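Local coordinates for protein thymidylate synthase thyX (Helicobacter pylori, PDB 3N3Y) that probably catalyses the reductive methylation of dUMP to dTMP, using methylenetetrahydrofolate as methyl donor and NADPH and its bound FAD as reductant, in a homotetramer, at residues L121-V124 and V129-M132; T28-F33 and F54-T59; L77-R82 and T180-N185. One frame throughout, in Å; residues are numbered along the deposited sequence.

The three contacts mark successive zones of one elongated subunit. Interaction 3 (77-82 with 180-185) lies near the chain's centre and holds dUMP. Interaction 2 (28-33 with 54-59) binds the ribityl and flavin portions of an FAD to which R82 of the fourth subunit also bonds, so the elements paired in interaction 3 reappear, from another copy, around the cofactor of interaction 2; within one chain their centres are 29 Å apart. Interaction 1 (121-124 with 129-132) is nested in the chain loop closed by interaction 3, 20 Å away between centres. It lies about 48 Å from interaction 2 between centres, on the opposite side of the chain's centre, and the side chain of V124 is about 12 Å from a bound dUMP.

Interaction 1. Residues L121-V124 and V129-M132; sequences LVFV and VNAM
The loop leading into helix 127-145 doubles back on the first turn of that same helix, where F123 and V124 meet V129 and N130. The two backbones come nearest at F123 and N130, whose CA atoms are 5.6 Å apart. The N130 side chain leaves the helix toward the loop and contributes most of the helix's share of the contact. Its CB sits over the middle of one face of the F123 ring, 3.9 Å from the centroid and only 7° off the ring normal, a CH-pi contact. The amide follows the same face: its plane is turned 20° from that of the ring, and N130 CG approaches F123 CG to 3.5 Å, so amide and phenyl are stacked rather than edge-on. The first torsion of F123 (chi1 -83°) sets the ring beside its own backbone N, where this face is turned to the helix.

Beyond the ring, the amide of N130 extends to the main chain of V124, with N130 CG 3.6 Å from V124 O. The modelled amide is probably rotated by half a turn; turned back, it may hydrogen-bond to both the N and the O of V124, which would tie this part of the loop to the helix. V124 adds an apolar contact, its CG2 standing 4.0 Å from V129 CG1, the methyl that lies anti to the V129 backbone N (chi1 179°).

V129 N is in turn hydrogen-bonded to N126 OD1 in the link between the segments. V122 and V124 also touch Y156 of the second subunit, and V129 touches I149 of that subunit. Around this contact, L121 and F123 both pack on V134, one turn further along helix 127-145, while V122 is joined through its backbone to S161.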
loop_
_atom_site.group_PDB
_atom_site.type_symbol
_atom_site.label_atom_id
_atom_site.label_comp_id
_atom_site.label_asym_id
_atom_site.label_seq_id
_atom_site.Cartn_x
_atom_site.Cartn_y
_atom_site.Cartn_z
ATOM N N LEU A 121 2.461 26.322 20.128
ATOM C CA LEU A 121 2.207 25.131 20.933
ATOM C C LEU A 121 0.742 24.769 20.968
ATOM O O LEU A 121 -0.112 25.638 20.958
ATOM C CB LEU A 121 2.656 25.371 22.368
ATOM C CG LEU A 121 4.132 25.660 22.553
ATOM C CD1 LEU A 121 4.417 25.872 24.025
ATOM C CD2 LEU A 121 4.968 24.513 21.973
ATOM N N VAL A 122 0.456 23.479 21.038
ATOM C CA VAL A 122 -0.895 23.014 21.314
ATOM C C VAL A 122 -1.084 22.906 22.824
ATOM O O VAL A 122 -0.362 22.178 23.501
ATOM C CB VAL A 122 -1.161 21.632 20.669
ATOM C CG1 VAL A 122 -2.548 21.093 21.071
ATOM C CG2 VAL A 122 -1.028 21.722 19.155
ATOM N N PHE A 123 -2.056 23.624 23.363
ATOM C CA PHE A 123 -2.327 23.537 24.795
ATOM C C PHE A 123 -3.353 22.459 25.038
ATOM O O PHE A 123 -4.240 22.244 24.211
ATOM C CB PHE A 123 -2.847 24.865 25.338
ATOM C CG PHE A 123 -1.764 25.851 25.671
ATOM C CD1 PHE A 123 -0.494 25.702 25.151
ATOM C CD2 PHE A 123 -2.020 26.928 26.510
ATOM C CE1 PHE A 123 0.511 26.606 25.455
ATOM C CE2 PHE A 123 -1.029 27.844 26.820
ATOM C CZ PHE A 123 0.238 27.685 26.292
ATOM N N VAL A 124 -3.219 21.769 26.161
ATOM C CA VAL A 124 -4.219 20.793 26.570
ATOM C C VAL A 124 -4.935 21.288 27.822
ATOM O O VAL A 124 -4.644 22.380 28.322
ATOM C CB VAL A 124 -3.594 19.420 26.852
ATOM C CG1 VAL A 124 -3.024 18.848 25.581
ATOM C CG2 VAL A 124 -2.538 19.526 27.955
ATOM N N VAL A 129 0.886 21.233 32.574
ATOM C CA VAL A 129 1.476 20.665 31.364
ATOM C C VAL A 129 1.794 21.785 30.380
ATOM O O VAL A 129 2.878 21.839 29.834
ATOM C CB VAL A 129 0.556 19.622 30.703
ATOM C CG1 VAL A 129 1.195 19.080 29.440
ATOM C CG2 VAL A 129 0.258 18.495 31.674
ATOM N N ASN A 130 0.852 22.700 30.194
ATOM C CA ASN A 130 1.037 23.794 29.259
ATOM C C ASN A 130 2.220 24.685 29.645
ATOM O O ASN A 130 2.993 25.141 28.778
ATOM C CB ASN A 130 -0.241 24.618 29.142
ATOM C CG ASN A 130 -1.390 23.839 28.517
ATOM O OD1 ASN A 130 -2.554 24.219 28.655
ATOM N ND2 ASN A 130 -1.072 22.753 27.828
ATOM N N ALA A 131 2.369 24.917 30.946
ATOM C CA ALA A 131 3.500 25.690 31.451
ATOM C C ALA A 131 4.819 25.013 31.093
ATOM O O ALA A 131 5.759 25.671 30.626
ATOM C CB ALA A 131 3.392 25.930 32.992
ATOM N N MET A 132 4.896 23.702 31.306
ATOM C CA MET A 132 6.083 22.960 30.880
ATOM C C MET A 132 6.341 23.065 29.358
ATOM O O MET A 132 7.496 23.197 28.921
ATOM C CB MET A 132 6.013 21.500 31.321
ATOM C CG MET A 132 5.839 21.338 32.826
ATOM S SD MET A 132 6.911 22.418 33.823
ATOM C CE MET A 132 7.019 21.424 35.316
#

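Interaction 2. Residues T28-F33 and F54-T59; sequences TCWQSF and FRHSST. With FAD (flavin-adenine dinucleotide), chain K.
W30 lies in the weakly bonded last turn of helix 20-30, before Q31, which leaves helical geometry with a positive phi (54°), and reaches H56 in the 3-10 turns of 54-59. The two rings form a T-shaped (edge-to-face) pair, with centroids 5.1 Å apart and planes at 85°. The indole supplies the edge: W30 CZ2 lies 3.6 Å from H56 NE2, over the rim of the imidazole. R55 CG covers the opposite face, so H56 is sandwiched. Its in-plane edge is turned to the flavin, with H56 CE1 3.8 Å from FAD N5.

The contact thus forms part of the FAD pocket of this ThyX enzyme, a site built by three subunits. S58 OG and FAD O2' share a hydrogen bond of 2.7 Å, in which either may donate, and C29 SG stands 3.6 Å from FAD N3. Short turns shape the 54-59 backbone. T59 OG1, lying between its own backbone N and carbonyl carbon (chi1 56°), donates to H56 O at 2.8 Å, approaching nearly along the C=O axis, and T59 N bonds to the same oxygen. V50 of helix 41-51 touches both W30 and H56, and Y95 of the third subunit brings its ring to W30 with planes about 25° apart.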
loop_
_atom_site.group_PDB
_atom_site.type_symbol
_atom_site.label_atom_id
_atom_site.label_comp_id
_atom_site.label_asym_id
_atom_site.label_seq_id
_atom_site.Cartn_x
_atom_site.Cartn_y
_atom_site.Cartn_z
ATOM N N THR A 28 -20.341 0.241 -13.237
ATOM C CA THR A 28 -19.452 -0.401 -14.186
ATOM C C THR A 28 -19.317 -1.897 -13.906
ATOM O O THR A 28 -19.203 -2.694 -14.833
ATOM C CB THR A 28 -18.045 0.227 -14.194
ATOM O OG1 THR A 28 -18.087 1.519 -14.816
ATOM C CG2 THR A 28 -17.104 -0.650 -14.982
ATOM N N CYS A 29 -19.341 -2.273 -12.631
ATOM C CA CYS A 29 -19.090 -3.661 -12.247
ATOM C C CYS A 29 -20.165 -4.597 -12.768
ATOM O O CYS A 29 -19.857 -5.651 -13.309
ATOM C CB CYS A 29 -18.959 -3.804 -10.729
ATOM S SG CYS A 29 -17.546 -2.913 -10.012
ATOM N N TRP A 30 -21.424 -4.208 -12.597
ATOM C CA TRP A 30 -22.549 -5.022 -13.043
ATOM C C TRP A 30 -23.209 -4.429 -14.274
ATOM O O TRP A 30 -24.249 -4.907 -14.704
ATOM C CB TRP A 30 -23.585 -5.169 -11.935
ATOM C CG TRP A 30 -23.039 -5.788 -10.714
ATOM C CD1 TRP A 30 -22.888 -7.125 -10.467
ATOM C CD2 TRP A 30 -22.553 -5.103 -9.549
ATOM N NE1 TRP A 30 -22.338 -7.316 -9.218
ATOM C CE2 TRP A 30 -22.122 -6.091 -8.633
ATOM C CE3 TRP A 30 -22.440 -3.750 -9.191
ATOM C CZ2 TRP A 30 -21.590 -5.767 -7.378
ATOM C CZ3 TRP A 30 -21.906 -3.434 -7.947
ATOM C CH2 TRP A 30 -21.490 -4.439 -7.057
ATOM N N GLN A 31 -22.601 -3.383 -14.829
ATOM C CA GLN A 31 -23.080 -2.772 -16.072
ATOM C C GLN A 31 -24.561 -2.372 -16.000
ATOM O O GLN A 31 -25.329 -2.637 -16.923
ATOM C CB GLN A 31 -22.838 -3.718 -17.267
ATOM C CG GLN A 31 -21.360 -3.963 -17.602
ATOM C CD GLN A 31 -20.682 -2.756 -18.242
ATOM O OE1 GLN A 31 -19.737 -2.179 -17.688
ATOM N NE2 GLN A 31 -21.162 -2.370 -19.421
ATOM N N SER A 32 -24.942 -1.723 -14.907
ATOM C CA SER A 32 -26.333 -1.406 -14.615
ATOM C C SER A 32 -26.645 0.072 -14.850
ATOM O O SER A 32 -27.458 0.660 -14.142
ATOM C CB SER A 32 -26.622 -1.741 -13.156
ATOM O OG SER A 32 -25.772 -0.971 -12.314
ATOM N N PHE A 33 -25.991 0.675 -15.839
ATOM C CA PHE A 33 -26.208 2.086 -16.145
ATOM C C PHE A 33 -27.677 2.395 -16.462
ATOM O O PHE A 33 -28.125 3.525 -16.305
ATOM C CB PHE A 33 -25.311 2.518 -17.306
ATOM C CG PHE A 33 -23.880 2.107 -17.138
ATOM C CD1 PHE A 33 -23.029 2.841 -16.324
ATOM C CD2 PHE A 33 -23.389 0.980 -17.781
ATOM C CE1 PHE A 33 -21.707 2.462 -16.155
ATOM C CE2 PHE A 33 -22.076 0.591 -17.619
ATOM C CZ PHE A 33 -21.230 1.331 -16.805
ATOM N N PHE A 54 -18.589 -5.029 2.712
ATOM C CA PHE A 54 -17.138 -5.084 2.792
ATOM C C PHE A 54 -16.469 -5.487 1.481
ATOM O O PHE A 54 -15.523 -4.823 1.040
ATOM C CB PHE A 54 -16.596 -5.948 3.934
ATOM C CG PHE A 54 -15.094 -5.881 4.029
ATOM C CD1 PHE A 54 -14.471 -4.736 4.531
ATOM C CD2 PHE A 54 -14.296 -6.915 3.532
ATOM C CE1 PHE A 54 -13.077 -4.645 4.580
ATOM C CE2 PHE A 54 -12.899 -6.832 3.576
ATOM C CZ PHE A 54 -12.292 -5.698 4.101
ATOM N N ARG A 55 -16.958 -6.557 0.858
ATOM C CA ARG A 55 -16.330 -7.058 -0.360
ATOM C C ARG A 55 -16.292 -5.993 -1.455
ATOM O O ARG A 55 -15.497 -6.086 -2.384
ATOM C CB ARG A 55 -17.029 -8.327 -0.870
ATOM C CG ARG A 55 -18.358 -8.088 -1.590
ATOM C CD ARG A 55 -18.907 -9.397 -2.156
ATOM N NE ARG A 55 -18.932 -10.424 -1.118
ATOM C CZ ARG A 55 -19.948 -10.608 -0.279
ATOM N NH1 ARG A 55 -21.029 -9.838 -0.362
ATOM N NH2 ARG A 55 -19.883 -11.558 0.646
ATOM N N HIS A 56 -17.137 -4.970 -1.333
ATOM C CA HIS A 56 -17.236 -3.958 -2.376
ATOM C C HIS A 56 -16.805 -2.556 -1.949
ATOM O O HIS A 56 -17.038 -1.587 -2.679
ATOM C CB HIS A 56 -18.657 -3.914 -2.959
ATOM C CG HIS A 56 -19.102 -5.203 -3.587
ATOM N ND1 HIS A 56 -18.346 -5.881 -4.524
ATOM C CD2 HIS A 56 -20.246 -5.918 -3.440
ATOM C CE1 HIS A 56 -18.998 -6.963 -4.915
ATOM N NE2 HIS A 56 -20.154 -7.009 -4.274
ATOM N N SER A 57 -16.170 -2.448 -0.783
ATOM C CA SER A 57 -15.746 -1.141 -0.266
ATOM C C SER A 57 -14.629 -0.475 -1.076
ATOM O O SER A 57 -14.400 0.732 -0.955
ATOM C CB SER A 57 -15.361 -1.223 1.214
ATOM O OG SER A 57 -14.481 -2.294 1.452
ATOM N N SER A 58 -13.951 -1.254 -1.907
ATOM C CA SER A 58 -12.934 -0.712 -2.802
ATOM C C SER A 58 -13.495 0.253 -3.856
ATOM O O SER A 58 -12.748 1.008 -4.469
ATOM C CB SER A 58 -12.182 -1.850 -3.484
ATOM O OG SER A 58 -13.090 -2.679 -4.170
ATOM N N THR A 59 -14.806 0.238 -4.073
ATOM C CA THR A 59 -15.430 1.244 -4.940
ATOM C C THR A 59 -15.316 2.663 -4.365
ATOM O O THR A 59 -15.320 3.644 -5.118
ATOM C CB THR A 59 -16.928 0.950 -5.188
ATOM O OG1 THR A 59 -17.616 0.860 -3.929
ATOM C CG2 THR A 59 -17.093 -0.347 -5.967
HETATM P PA FAD K . -6.320 -5.763 -0.603
HETATM O O1A FAD K . -5.317 -6.871 -0.362
HETATM O O2A FAD K . -6.160 -5.074 -1.940
HETATM O O5B FAD K . -6.191 -4.676 0.559
HETATM C C5B FAD K . -6.119 -5.093 1.904
HETATM C C4B FAD K . -6.697 -3.970 2.745
HETATM O O4B FAD K . -5.895 -2.817 2.569
HETATM C C3B FAD K . -8.098 -3.592 2.260
HETATM O O3B FAD K . -9.100 -4.304 2.948
HETATM C C2B FAD K . -8.159 -2.101 2.507
HETATM O O2B FAD K . -8.478 -1.867 3.855
HETATM C C1B FAD K . -6.713 -1.680 2.382
HETATM N N9A FAD K . -6.360 -1.034 1.107
HETATM C C8A FAD K . -5.515 -1.517 0.138
HETATM N N7A FAD K . -5.438 -0.595 -0.847
HETATM C C5A FAD K . -6.228 0.460 -0.516
HETATM C C6A FAD K . -6.530 1.659 -1.155
HETATM N N6A FAD K . -5.852 2.037 -2.235
HETATM N N1A FAD K . -7.387 2.549 -0.545
HETATM C C2A FAD K . -7.951 2.253 0.675
HETATM N N3A FAD K . -7.660 1.064 1.294
HETATM C C4A FAD K . -6.808 0.195 0.711
HETATM N N1 FAD K . -13.878 -6.191 -8.119
HETATM C C2 FAD K . -14.409 -5.566 -9.232
HETATM O O2 FAD K . -13.792 -4.683 -9.800
HETATM N N3 FAD K . -15.646 -5.929 -9.717
HETATM C C4 FAD K . -16.370 -6.924 -9.104
HETATM O O4 FAD K . -17.468 -7.217 -9.557
HETATM C C4X FAD K . -15.854 -7.574 -7.984
HETATM N N5 FAD K . -16.582 -8.576 -7.362
HETATM C C5X FAD K . -16.038 -9.210 -6.260
HETATM C C6 FAD K . -16.755 -10.220 -5.634
HETATM C C7 FAD K . -16.233 -10.869 -4.526
HETATM C C7M FAD K . -17.025 -11.963 -3.864
HETATM C C8 FAD K . -14.979 -10.499 -4.032
HETATM C C8M FAD K . -14.417 -11.198 -2.828
HETATM C C9 FAD K . -14.251 -9.481 -4.646
HETATM C C9A FAD K . -14.778 -8.831 -5.763
HETATM N N10 FAD K . -14.059 -7.823 -6.385
HETATM C C10 FAD K . -14.597 -7.199 -7.494
HETATM C "C1'" FAD K . -12.685 -7.422 -5.906
HETATM C "C2'" FAD K . -12.673 -6.494 -4.698
HETATM O "O2'" FAD K . -13.340 -5.285 -5.011
HETATM C "C3'" FAD K . -11.236 -6.198 -4.252
HETATM O "O3'" FAD K . -10.513 -5.498 -5.242
HETATM C "C4'" FAD K . -10.459 -7.451 -3.854
HETATM O "O4'" FAD K . -11.302 -8.282 -3.103
HETATM C "C5'" FAD K . -9.333 -7.085 -2.911
HETATM O "O5'" FAD K . -9.938 -6.716 -1.676
HETATM P P FAD K . -9.197 -5.718 -0.647
HETATM O O1P FAD K . -9.948 -5.666 0.666
HETATM O O2P FAD K . -9.080 -4.361 -1.284
HETATM O O3P FAD K . -7.776 -6.433 -0.376
#

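Interaction 3. Residues L77-R82 and T180-N185; sequences LQELSR and TLRSSN. With UMP (2'-deoxyuridine 5'-monophosphate), chain H.
The guanidinium of R182 has E79 CB over one face, and its edge meets the uracil of dUMP in plane, together with a water. R182 NH2 donates to UMP O2 at 2.8 Å with an N-H...O angle of 164°, while R182 NH1 lies 2.8 Å from UMP N3. This approach is consistent with the predicted role of R182 in ionising N3 to activate the substrate. The carboxylate of E79 lies nearly parallel to the uracil and above one face of it, with E79 CD 3.3 Å from UMP N3; its extended chain (chi2 -174°) carries it there.

E79 OE1 and R182 NH1, 3.3 Å apart, form a salt bridge by charge alone, the oxygen lying off the guanidinium plane where no N-H is directed. The water joins the group, donating to E79 OE1 and to UMP O4 and accepting a weak bond from R182 NH1. On the sugar, R82 NH1 donates to UMP O3' at 3.0 Å, brought back there by a chain bent at chi2 and chi3.

R182 NE is hydrogen-bonded to H83 NE2, a second-shell contact, and R74 and R94 of the second subunit also bond to dUMP. Helix 74-80 and the end of helix 172-182 meet here against helix 189-201, whose M191 touches both E79 and R182, while L80 packs on strand 163-171.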
loop_
_atom_site.group_PDB
_atom_site.type_symbol
_atom_site.label_atom_id
_atom_site.label_comp_id
_atom_site.label_asym_id
_atom_site.label_seq_id
_atom_site.Cartn_x
_atom_site.Cartn_y
_atom_site.Cartn_z
ATOM N N LEU A 77 0.780 14.259 15.119
ATOM C CA LEU A 77 1.378 13.895 13.841
ATOM C C LEU A 77 1.968 12.477 13.903
ATOM O O LEU A 77 1.871 11.728 12.950
ATOM C CB LEU A 77 2.467 14.899 13.457
ATOM C CG LEU A 77 3.239 14.573 12.179
ATOM C CD1 LEU A 77 2.279 14.658 10.977
ATOM C CD2 LEU A 77 4.442 15.495 11.995
ATOM N N GLN A 78 2.583 12.123 15.031
ATOM C CA GLN A 78 3.142 10.776 15.213
ATOM C C GLN A 78 2.077 9.726 14.944
ATOM O O GLN A 78 2.347 8.712 14.305
ATOM C CB GLN A 78 3.672 10.571 16.647
ATOM C CG GLN A 78 4.952 11.303 17.025
ATOM C CD GLN A 78 6.206 10.511 16.660
ATOM O OE1 GLN A 78 6.163 9.573 15.852
ATOM N NE2 GLN A 78 7.322 10.883 17.257
ATOM N N GLU A 79 0.865 9.969 15.438
ATOM C CA GLU A 79 -0.231 9.017 15.272
ATOM C C GLU A 79 -0.877 9.079 13.883
ATOM O O GLU A 79 -1.203 8.049 13.296
ATOM C CB GLU A 79 -1.284 9.225 16.360
ATOM C CG GLU A 79 -0.709 9.150 17.770
ATOM C CD GLU A 79 -1.785 9.202 18.851
ATOM O OE1 GLU A 79 -2.981 9.288 18.488
ATOM O OE2 GLU A 79 -1.438 9.151 20.060
ATOM N N LEU A 80 -1.068 10.279 13.350
ATOM C CA LEU A 80 -1.647 10.412 12.014
ATOM C C LEU A 80 -0.753 9.738 10.962
ATOM O O LEU A 80 -1.242 9.024 10.094
ATOM C CB LEU A 80 -1.874 11.884 11.672
ATOM C CG LEU A 80 -2.544 12.211 10.342
ATOM C CD1 LEU A 80 -3.936 11.603 10.295
ATOM C CD2 LEU A 80 -2.607 13.727 10.156
ATOM N N SER A 81 0.560 9.958 11.066
ATOM C CA SER A 81 1.563 9.286 10.219
ATOM C C SER A 81 1.440 7.764 10.129
ATOM O O SER A 81 1.855 7.179 9.125
ATOM C CB SER A 81 2.973 9.631 10.698
ATOM O OG SER A 81 3.270 10.960 10.335
ATOM N N ARG A 82 0.881 7.128 11.163
ATOM C CA ARG A 82 0.732 5.660 11.179
ATOM C C ARG A 82 -0.384 5.124 10.266
ATOM O O ARG A 82 -0.450 3.914 9.986
ATOM C CB ARG A 82 0.561 5.130 12.611
ATOM C CG ARG A 82 1.776 5.387 13.517
ATOM C CD ARG A 82 2.982 4.575 13.052
ATOM N NE ARG A 82 2.691 3.143 13.103
ATOM C CZ ARG A 82 2.788 2.398 14.196
ATOM N NH1 ARG A 82 3.209 2.937 15.323
ATOM N NH2 ARG A 82 2.484 1.109 14.165
ATOM N N THR A 180 -13.154 6.017 11.998
ATOM C CA THR A 180 -13.548 4.998 12.963
ATOM C C THR A 180 -12.526 4.816 14.094
ATOM O O THR A 180 -12.884 4.847 15.270
ATOM C CB THR A 180 -13.785 3.653 12.265
ATOM O OG1 THR A 180 -14.786 3.827 11.264
ATOM C CG2 THR A 180 -14.243 2.583 13.257
ATOM N N LEU A 181 -11.259 4.621 13.734
ATOM C CA LEU A 181 -10.199 4.386 14.723
ATOM C C LEU A 181 -9.953 5.598 15.642
ATOM O O LEU A 181 -9.677 5.436 16.826
ATOM C CB LEU A 181 -8.885 3.981 14.027
ATOM C CG LEU A 181 -8.765 2.571 13.426
ATOM C CD1 LEU A 181 -7.649 2.477 12.403
ATOM C CD2 LEU A 181 -8.566 1.517 14.510
ATOM N N ARG A 182 -10.056 6.805 15.095
ATOM C CA ARG A 182 -9.606 7.993 15.809
ATOM C C ARG A 182 -10.723 8.794 16.488
ATOM O O ARG A 182 -10.434 9.690 17.267
ATOM C CB ARG A 182 -8.770 8.897 14.892
ATOM C CG ARG A 182 -7.553 8.195 14.289
ATOM C CD ARG A 182 -6.611 7.695 15.378
ATOM N NE ARG A 182 -5.390 7.132 14.816
ATOM C CZ ARG A 182 -4.340 6.718 15.532
ATOM N NH1 ARG A 182 -4.348 6.815 16.853
ATOM N NH2 ARG A 182 -3.277 6.208 14.920
ATOM N N SER A 183 -11.979 8.467 16.198
ATOM C CA SER A 183 -13.114 9.078 16.876
ATOM C C SER A 183 -13.527 8.214 18.067
ATOM O O SER A 183 -14.432 8.566 18.827
ATOM C CB SER A 183 -14.303 9.266 15.918
ATOM O OG SER A 183 -14.911 8.022 15.592
ATOM N N SER A 184 -12.864 7.074 18.214
ATOM C CA SER A 184 -13.112 6.169 19.330
ATOM C C SER A 184 -12.736 6.778 20.689
ATOM O O SER A 184 -11.923 7.713 20.765
ATOM C CB SER A 184 -12.302 4.903 19.125
ATOM O OG SER A 184 -11.942 4.358 20.370
ATOM N N ASN A 185 -13.299 6.238 21.769
ATOM C CA ASN A 185 -12.950 6.732 23.106
ATOM C C ASN A 185 -11.595 6.214 23.590
ATOM O O ASN A 185 -11.100 6.658 24.603
ATOM C CB ASN A 185 -14.028 6.375 24.131
ATOM C CG ASN A 185 -14.196 4.880 24.284
ATOM O OD1 ASN A 185 -14.746 4.216 23.404
ATOM N ND2 ASN A 185 -13.691 4.333 25.383
HETATM N N1 UMP H . 0.107 5.153 18.270
HETATM C C2 UMP H . -0.979 5.652 17.582
HETATM N N3 UMP H . -2.128 5.984 18.263
HETATM C C4 UMP H . -2.191 5.822 19.633
HETATM C C5 UMP H . -1.091 5.316 20.323
HETATM C C6 UMP H . 0.066 4.989 19.630
HETATM O O2 UMP H . -0.907 5.796 16.362
HETATM O O4 UMP H . -3.221 6.128 20.230
HETATM C "C1'" UMP H . 1.318 4.835 17.503
HETATM C "C2'" UMP H . 1.990 6.158 17.116
HETATM C "C3'" UMP H . 3.444 5.978 17.500
HETATM C "C4'" UMP H . 3.405 4.869 18.538
HETATM O "O3'" UMP H . 4.205 5.563 16.385
HETATM O "O4'" UMP H . 2.215 4.125 18.326
HETATM C "C5'" UMP H . 3.426 5.437 19.954
HETATM O "O5'" UMP H . 2.527 6.528 20.034
HETATM P P UMP H . 2.242 7.303 21.432
HETATM O OP1 UMP H . 3.571 7.750 21.974
HETATM O OP2 UMP H . 1.516 6.410 22.415
HETATM O OP3 UMP H . 1.348 8.460 21.149
HETATM O O HOH W 1 -4.960 7.989 19.567
#